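Local coordinates for glucose-1-phosphate uridylyltransferase (Sphingomonas elodea, PDB 2UX8), which probably catalyses the transfer of a uridylyl group from UTP to alpha-D-glucose 1-phosphate, yielding UDP-glucose and diphosphate, at residues C[27-30]-C[31-34]; C[96-99]-C[100-103]; C[153-156]-C[157-161]. One frame throughout, in Å; residues are numbered along the deposited sequence.

Contact 1 of 3, residues C[27-30]-C[31-34]; sequences RFLP and ATKA
Thr32 holds OG1 between its own backbone N and carbonyl carbon (chi1 41°), which turns the hydroxyl back against Phe28 and Leu29. CG2 of Thr32 then lies 3.9 Å from Phe28 CB. Leu29 has CG beside its backbone N (chi1 -87°), and its CD1 is 3.2 Å from Thr32 OG1. The Leu29 and Thr32 side chains cross at about a right angle. The hydroxyl of Thr32 is hydrogen-bonded to Gly25 O, earlier in the same loop. Pro30 follows a cis peptide and opens a type I beta turn that ends at Lys33. Lys33 N closes the turn on Pro30 O at 3.0 Å. CG of Lys33 is 3.5 Å from the same Pro30 O. The Lys33 chain then leaves the turn, and its NZ is hydrogen-bonded to Asp79 O of the second subunit. Leu29 and Pro30 pack on Val97 of that subunit, so the turn is part of the interface. The Phe28 ring meets Phe270 of its own chain edge-to-face, and Phe28 also packs on Val43 of the second subunit. The segment lies in the loop between strand 16-21 and helix 47-57, with Phe270 of helix 267-279 against Phe28.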
# COMPACT_ATOMS: atom_id res chain seq x y z
N ARG C 27 -2.45 -22.01 -4.26
CA ARG C 27 -2.54 -23.27 -3.52
C ARG C 27 -2.75 -23.09 -2.04
O ARG C 27 -3.24 -23.99 -1.37
CB ARG C 27 -1.28 -24.11 -3.71
CG ARG C 27 -1.19 -24.81 -5.03
CD ARG C 27 -0.08 -25.81 -4.94
NE ARG C 27 0.42 -26.15 -6.25
CZ ARG C 27 1.71 -26.19 -6.54
NH1 ARG C 27 2.61 -25.91 -5.61
NH2 ARG C 27 2.11 -26.51 -7.76
N PHE C 28 -2.35 -21.94 -1.52
CA PHE C 28 -2.50 -21.69 -0.09
C PHE C 28 -3.67 -20.82 0.34
O PHE C 28 -3.69 -20.33 1.47
CB PHE C 28 -1.21 -21.11 0.50
CG PHE C 28 -0.24 -22.15 0.98
CD1 PHE C 28 0.48 -22.94 0.07
CD2 PHE C 28 -0.05 -22.36 2.34
CE1 PHE C 28 1.37 -23.91 0.52
CE2 PHE C 28 0.83 -23.33 2.80
CZ PHE C 28 1.54 -24.11 1.89
N LEU C 29 -4.65 -20.62 -0.54
CA LEU C 29 -5.83 -19.83 -0.19
C LEU C 29 -6.53 -20.56 0.94
O LEU C 29 -6.47 -21.78 1.02
CB LEU C 29 -6.78 -19.69 -1.37
CG LEU C 29 -6.62 -18.55 -2.40
CD1 LEU C 29 -5.36 -17.76 -2.17
CD2 LEU C 29 -6.59 -19.14 -3.77
N PRO C 30 -7.21 -19.82 1.83
CA PRO C 30 -7.34 -18.36 1.79
C PRO C 30 -6.20 -17.53 2.35
O PRO C 30 -6.19 -16.31 2.19
CB PRO C 30 -8.60 -18.09 2.60
CG PRO C 30 -8.96 -19.38 3.28
CD PRO C 30 -7.84 -20.35 3.05
N ALA C 31 -5.27 -18.17 3.04
CA ALA C 31 -4.17 -17.46 3.64
C ALA C 31 -3.46 -16.50 2.70
O ALA C 31 -3.04 -15.43 3.12
CB ALA C 31 -3.19 -18.45 4.23
N THR C 32 -3.32 -16.88 1.44
CA THR C 32 -2.60 -16.03 0.49
C THR C 32 -3.45 -15.12 -0.36
O THR C 32 -2.98 -14.62 -1.38
CB THR C 32 -1.76 -16.89 -0.45
OG1 THR C 32 -2.52 -18.05 -0.83
CG2 THR C 32 -0.45 -17.31 0.22
N LYS C 33 -4.70 -14.88 0.03
CA LYS C 33 -5.49 -14.04 -0.84
C LYS C 33 -5.18 -12.57 -0.72
O LYS C 33 -5.61 -11.79 -1.54
CB LYS C 33 -6.99 -14.30 -0.71
CG LYS C 33 -7.67 -13.71 0.47
CD LYS C 33 -9.18 -13.73 0.28
CE LYS C 33 -9.70 -12.37 -0.18
NZ LYS C 33 -11.19 -12.25 -0.08
N ALA C 34 -4.42 -12.20 0.30
CA ALA C 34 -4.03 -10.81 0.46
C ALA C 34 -2.62 -10.73 1.05
O ALA C 34 -2.11 -9.64 1.31
CB ALA C 34 -5.02 -10.11 1.36

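Contact 2 of 3, residues C[96-99]-C[100-103]; sequences DVLD and GTRL
Leu98 O is gripped twice by Thr101, once by the backbone N and once by the hydroxyl. The Thr101 OG1 bond to Leu98 O is 2.6 Å long, in the carbonyl plane and on a lone pair. The Thr101 N bond to Leu98 O is 2.9 Å, with the donor tilted 31° from that plane. One carbonyl oxygen thus takes two donors from a single residue. With chi1 at 60°, OG1 of Thr101 sits between its own N and carbonyl carbon, on the side facing Leu98 O. CG2 of Thr101 lies beside the same oxygen. The side chains of Leu98 and Thr101 cross obliquely, with Leu98 CB 3.7 Å from Thr101 OG1.

The hydroxyl has a second partner in Lys33 NZ of the second subunit. Thr101 therefore joins the local turn to the interface, where Leu98 also packs on Leu29 of that subunit. A valine in place of Thr101 would probably leave Lys33 of the second subunit without this mate and Leu98 O with the backbone N as its sole donor from this position.

Gly100 sits at the outer corner. With phi 97° and psi near zero, a CB at Gly100 would be driven into Asp99 O, a conformation that glycine takes without strain. Gly100 O is bound by Gln49 NE2, which ties the corner to helix 47-57. Asp99 N, already inside the turn, bonds back to Asp96 O at 2.9 Å, where the 3-10 segment runs into it.

The turn lies in the loop between helix 82-89 and strand 108-112, away from the sugar phosphate site. The whole is a type II beta turn from Leu98 to Thr101 with glycine at its third position, and the threonine hydroxyl doubles the usual closing bond.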
# COMPACT_ATOMS: atom_id res chain seq x y z
N ASP C 96 18.54 -6.95 17.70
CA ASP C 96 19.29 -8.07 17.14
C ASP C 96 18.37 -9.04 16.40
O ASP C 96 18.77 -9.69 15.43
CB ASP C 96 20.03 -8.83 18.24
CG ASP C 96 21.26 -8.10 18.72
OD1 ASP C 96 21.50 -6.97 18.25
OD2 ASP C 96 21.99 -8.66 19.57
N VAL C 97 17.13 -9.13 16.87
CA VAL C 97 16.16 -10.03 16.28
C VAL C 97 15.87 -9.68 14.82
O VAL C 97 15.32 -10.49 14.07
CB VAL C 97 14.86 -10.00 17.11
CG1 VAL C 97 14.14 -8.69 16.91
CG2 VAL C 97 13.99 -11.15 16.73
N LEU C 98 16.26 -8.48 14.42
CA LEU C 98 16.04 -7.99 13.06
C LEU C 98 17.31 -8.07 12.21
O LEU C 98 17.31 -7.67 11.05
CB LEU C 98 15.55 -6.53 13.11
CG LEU C 98 14.05 -6.17 13.09
CD1 LEU C 98 13.22 -7.24 13.70
CD2 LEU C 98 13.84 -4.91 13.85
N ASP C 99 18.38 -8.58 12.79
CA ASP C 99 19.66 -8.70 12.10
C ASP C 99 19.52 -9.47 10.81
O ASP C 99 19.11 -10.62 10.82
CB ASP C 99 20.67 -9.41 12.99
CG ASP C 99 21.57 -8.45 13.73
OD1 ASP C 99 21.28 -7.24 13.80
OD2 ASP C 99 22.59 -8.94 14.26
N GLY C 100 19.88 -8.85 9.69
CA GLY C 100 19.78 -9.56 8.42
C GLY C 100 18.51 -9.25 7.65
O GLY C 100 18.33 -9.71 6.52
N THR C 101 17.62 -8.46 8.25
CA THR C 101 16.39 -8.11 7.57
C THR C 101 16.60 -6.87 6.74
O THR C 101 15.75 -6.50 5.95
CB THR C 101 15.23 -7.82 8.54
OG1 THR C 101 15.58 -6.73 9.39
CG2 THR C 101 14.91 -9.03 9.36
N ARG C 102 17.73 -6.22 6.93
CA ARG C 102 17.98 -5.01 6.17
C ARG C 102 19.38 -5.03 5.60
O ARG C 102 20.34 -5.25 6.33
CB ARG C 102 17.81 -3.80 7.06
CG ARG C 102 17.43 -2.55 6.33
CD ARG C 102 17.53 -1.38 7.27
NE ARG C 102 18.92 -1.11 7.59
CZ ARG C 102 19.32 -0.39 8.63
NH1 ARG C 102 18.43 0.12 9.47
NH2 ARG C 102 20.60 -0.18 8.84
N LEU C 103 19.49 -4.82 4.30
CA LEU C 103 20.79 -4.79 3.65
C LEU C 103 21.20 -3.34 3.41
O LEU C 103 20.46 -2.42 3.77
CB LEU C 103 20.74 -5.54 2.32
CG LEU C 103 21.13 -7.03 2.32
CD1 LEU C 103 20.29 -7.82 3.29
CD2 LEU C 103 20.95 -7.58 0.92

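Contact 3 of 3, residues C[153-156]-C[157-161]; sequences QMVD and AYNKV
Tyr158 starts with its CB against the preceding helical turn, 3.2 Å from Val155 O and 3.5 Å from Met154 O. Its CG is anti to the backbone N (chi1 172°), which carries the ring away from Val155 and Met154. Val155 O stands oblique to the ring. Farther out, the side chain touches Leu165, Ile217 and Leu14. At the tip, OH makes a weak hydrogen bond to Gln219 OE1.

Three backbone bonds join the two halves of the helix. Ala157 N reaches Gln153 O at 3.3 Å. Tyr158 N bonds Met154 O at 2.9 Å. Asn159 N meets Val155 O at 2.8 Å and is the straightest of the three, at 167°.

On the outer face, Val155 and Asn159 lie side by side and point the same way. Val155 CG2 and Asn159 ND2 are 4.0 Å apart. The ND2 also sits close to Val155 O, but the angle is poor and it is not a hydrogen bond. Asn159 is poorly ordered, so its amide is placed with less certainty. Asp156 makes a long, weak ion pair with Lys152 one turn back. Near the end of the helix, Ala157 O accepts from both Lys160 N and Val161 N.

Met154 and Ala157 share the inner face with Tyr158. Ala157 CB is 3.6 Å from Met154 O, and all three side chains rest on Leu165 of strand 164-170. Met154 also touches Arg215, Ile217 and Val255. This is an amphipathic helix with its Met154-Ala157-Tyr158 face laid on the mixed beta-sheet. Helices packed on such a sheet are characteristic of the GT-A type nucleotidyltransferase fold.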
# COMPACT_ATOMS: atom_id res chain seq x y z
N GLN C 153 26.83 -23.97 -0.84
CA GLN C 153 27.39 -25.23 -1.31
C GLN C 153 27.56 -25.16 -2.81
O GLN C 153 28.56 -25.62 -3.36
CB GLN C 153 26.46 -26.40 -0.96
CG GLN C 153 26.22 -26.54 0.53
CD GLN C 153 25.42 -27.78 0.90
OE1 GLN C 153 24.94 -27.91 2.01
NE2 GLN C 153 25.30 -28.71 -0.04
N MET C 154 26.59 -24.56 -3.48
CA MET C 154 26.62 -24.44 -4.93
C MET C 154 27.71 -23.52 -5.44
O MET C 154 28.38 -23.82 -6.44
CB MET C 154 25.27 -23.96 -5.46
CG MET C 154 24.28 -25.08 -5.64
SD MET C 154 22.72 -24.52 -6.27
CE MET C 154 23.07 -24.33 -7.99
N VAL C 155 27.89 -22.39 -4.75
CA VAL C 155 28.92 -21.44 -5.16
C VAL C 155 30.30 -22.08 -4.95
O VAL C 155 31.24 -21.83 -5.71
CB VAL C 155 28.79 -20.11 -4.36
CG1 VAL C 155 29.14 -20.33 -2.92
CG2 VAL C 155 29.69 -19.06 -4.95
N ASP C 156 30.41 -22.91 -3.92
CA ASP C 156 31.65 -23.61 -3.63
C ASP C 156 32.06 -24.45 -4.83
O ASP C 156 33.23 -24.49 -5.21
CB ASP C 156 31.47 -24.53 -2.41
CG ASP C 156 31.63 -23.78 -1.10
OD1 ASP C 156 31.21 -24.31 -0.04
OD2 ASP C 156 32.18 -22.66 -1.11
N ALA C 157 31.08 -25.13 -5.43
CA ALA C 157 31.33 -25.95 -6.61
C ALA C 157 31.52 -25.07 -7.83
O ALA C 157 32.18 -25.47 -8.78
CB ALA C 157 30.17 -26.90 -6.84
N TYR C 158 30.91 -23.89 -7.81
CA TYR C 158 31.03 -22.97 -8.94
C TYR C 158 32.48 -22.52 -9.04
O TYR C 158 33.07 -22.56 -10.12
CB TYR C 158 30.10 -21.76 -8.73
CG TYR C 158 30.31 -20.68 -9.76
CD1 TYR C 158 29.99 -20.90 -11.10
CD2 TYR C 158 30.87 -19.45 -9.40
CE1 TYR C 158 30.23 -19.92 -12.07
CE2 TYR C 158 31.11 -18.46 -10.36
CZ TYR C 158 30.79 -18.71 -11.69
OH TYR C 158 31.02 -17.75 -12.65
N ASN C 159 33.04 -22.11 -7.90
CA ASN C 159 34.43 -21.65 -7.82
C ASN C 159 35.43 -22.59 -8.45
O ASN C 159 36.55 -22.19 -8.78
CB ASN C 159 34.85 -21.45 -6.36
CG ASN C 159 34.29 -20.19 -5.75
OD1 ASN C 159 34.59 -19.08 -6.19
ND2 ASN C 159 33.47 -20.36 -4.73
N LYS C 160 35.05 -23.86 -8.59
CA LYS C 160 35.96 -24.82 -9.17
C LYS C 160 35.65 -25.26 -10.59
O LYS C 160 36.57 -25.45 -11.39
CB LYS C 160 36.09 -26.05 -8.27
CG LYS C 160 34.81 -26.79 -8.01
CD LYS C 160 35.05 -28.00 -7.13
CE LYS C 160 35.78 -29.12 -7.86
NZ LYS C 160 36.02 -30.32 -7.00
N VAL C 161 34.37 -25.41 -10.93
CA VAL C 161 34.03 -25.81 -12.29
C VAL C 161 33.42 -24.72 -13.18
O VAL C 161 33.43 -24.87 -14.41
CB VAL C 161 33.10 -27.02 -12.27
CG1 VAL C 161 32.90 -27.52 -13.68
CG2 VAL C 161 33.70 -28.10 -11.40

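How the contacts relate
The three contacts follow one another along the chain, and none touches another within it. Across the interface, Lys33 of contact 1 in one subunit is hydrogen-bonded to Thr101 of contact 2 in the other, although within one chain the centres of these contacts are 27 Å apart. Contact 3 lies on the opposite side of the chain's centre from contact 1, with their centres 37 Å apart, and touches no other subunit. The side chains of Phe28 and Met154 are each about 12 Å from bound glucose 1-phosphate. Met154 is also about 6 Å from the side chain of the ligand-binding Tyr216. Contact 2 is away from the pocket.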